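Local coordinates for ChrR-like cupin domain-containing protein (Ralstonia eutropha JMP134, PDB 3EBR), which is of unknown function but belongs to the ChrR-like branch of the cupin superfamily, whose beta-barrel proteins often bind a metal, at the interface of chains A and B. Numbering follows the deposited sequence. Chains: chain A/B, uncharacterized RmlC-like cupin.

The interface of chains A and B. Residues chain A 38, 133, 137, 153, 155-156; chain B 3-4.
B:Phe4, near the amino terminus of its chain, plugs into an apolar notch on chain A lined by A:Met137, A:Trp133 and A:Pro38, with 86 Å² of its surface hidden by chain A. A:Met137, a selenomethionine, lies over one face of the phenyl ring: its CG sits 3.7 Å from the centroid of the B:Phe4 ring in a CH-pi contact, displaced toward the rim on the CE2 side. CG stands anti to the backbone N (chi1 -175°), and bends at chi2 and chi3 then fold the chain back, so that the methyl CE comes 3.5 Å from B:Phe4 CD2 while the selenium passes above the rim near CE2. The opposite ortho carbon meets the indole of A:Trp133 at its edge and in its plane, with B:Phe4 CD1 3.6 Å from A:Trp133 CZ3. A:Pro38 CB packs off-centre over one face of this indole, which may help to hold the ring in place. A:Pro38 also reaches across the interface, its ring crossing the B:Phe4 side chain at about a right angle, with CG 3.7 Å from B:Phe4 CB. The side chains of A:Ser155 and B:Leu3 are modelled only as far as CB; that of A:Ser155 lies 3.9 Å from B:Phe4 CB.

The polar contact is made one residue earlier. The backbone N of B:Leu3 donates to the carboxylate of A:Asp153, 3.3 Å from OD2, approaching on the syn side and 25° out of the carboxylate plane. OD1 offers a second, weak contact. Weak bonds from the backbone N atoms of A:Ser155 and A:Thr156 to OD1 may help orient this carboxylate.

The incoming segment is the 3-10 helix 3-5 of chain B. It docks between helix 133-146 and the carboxy-terminal loop carrying A:Asp153 to A:Thr156, both attached to the cupin beta-barrel, with A:Pro38 just after strand 35-37. Two-fold symmetry repeats the contact, an exchange of terminal segments that may support a dimer within the deposited tetramer.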
# COMPACT_ATOMS: atom_id res chain seq x y z
N PRO A 38 -12.92 -2.27 -0.14
CA PRO A 38 -13.15 -2.72 -1.51
C PRO A 38 -12.28 -2.04 -2.57
O PRO A 38 -12.27 -2.51 -3.70
CB PRO A 38 -14.61 -2.33 -1.73
CG PRO A 38 -14.76 -1.08 -1.00
CD PRO A 38 -13.90 -1.23 0.23
N TRP A 133 -12.55 -9.57 -0.57
CA TRP A 133 -13.38 -8.60 0.13
C TRP A 133 -14.88 -8.80 -0.17
O TRP A 133 -15.70 -8.51 0.70
CB TRP A 133 -12.95 -7.14 -0.19
CG TRP A 133 -13.33 -6.62 -1.53
CD1 TRP A 133 -12.57 -6.58 -2.65
CD2 TRP A 133 -14.60 -6.04 -1.88
NE1 TRP A 133 -13.27 -6.02 -3.69
CE2 TRP A 133 -14.52 -5.68 -3.25
CE3 TRP A 133 -15.79 -5.80 -1.18
CZ2 TRP A 133 -15.60 -5.09 -3.92
CZ3 TRP A 133 -16.86 -5.23 -1.85
CH2 TRP A 133 -16.76 -4.87 -3.21
N MSE A 137 -17.53 -9.57 2.62
CA MSE A 137 -18.68 -8.68 2.77
C MSE A 137 -19.99 -9.47 2.68
O MSE A 137 -20.90 -9.19 3.47
CB MSE A 137 -18.63 -7.58 1.70
CG MSE A 137 -19.71 -6.50 1.80
SE MSE A 137 -19.54 -5.44 3.41
CE MSE A 137 -17.98 -4.32 2.87
N ASP A 153 -20.84 -0.28 8.39
CA ASP A 153 -20.17 -0.02 7.13
C ASP A 153 -18.67 -0.23 7.31
O ASP A 153 -17.92 0.70 7.64
CB ASP A 153 -20.47 1.40 6.61
CG ASP A 153 -20.01 1.64 5.16
OD1 ASP A 153 -19.49 0.72 4.47
OD2 ASP A 153 -20.20 2.77 4.68
N SER A 155 -16.80 -0.97 4.82
CA SER A 155 -16.24 -0.48 3.55
C SER A 155 -15.58 0.90 3.70
O SER A 155 -14.53 1.10 3.12
CB SER A 155 -17.32 -0.43 2.46
N THR A 156 -16.19 1.83 4.46
CA THR A 156 -15.61 3.18 4.66
C THR A 156 -14.64 3.25 5.84
O THR A 156 -14.66 2.37 6.72
CB THR A 156 -16.68 4.29 4.93
OG1 THR A 156 -17.48 3.93 6.06
CG2 THR A 156 -17.57 4.47 3.75
N LEU B 3 -20.45 2.16 1.49
CA LEU B 3 -19.50 2.61 0.42
C LEU B 3 -19.15 1.65 -0.72
O LEU B 3 -19.05 2.11 -1.86
CB LEU B 3 -18.15 3.03 1.03
N PHE B 4 -19.00 0.35 -0.43
CA PHE B 4 -18.62 -0.66 -1.47
C PHE B 4 -19.61 -0.75 -2.64
O PHE B 4 -19.22 -1.15 -3.75
CB PHE B 4 -18.37 -2.06 -0.87
CG PHE B 4 -19.62 -2.89 -0.61
CD1 PHE B 4 -20.14 -3.71 -1.63
CD2 PHE B 4 -20.25 -2.89 0.63
CE1 PHE B 4 -21.27 -4.49 -1.42
CE2 PHE B 4 -21.38 -3.69 0.84
CZ PHE B 4 -21.89 -4.48 -0.19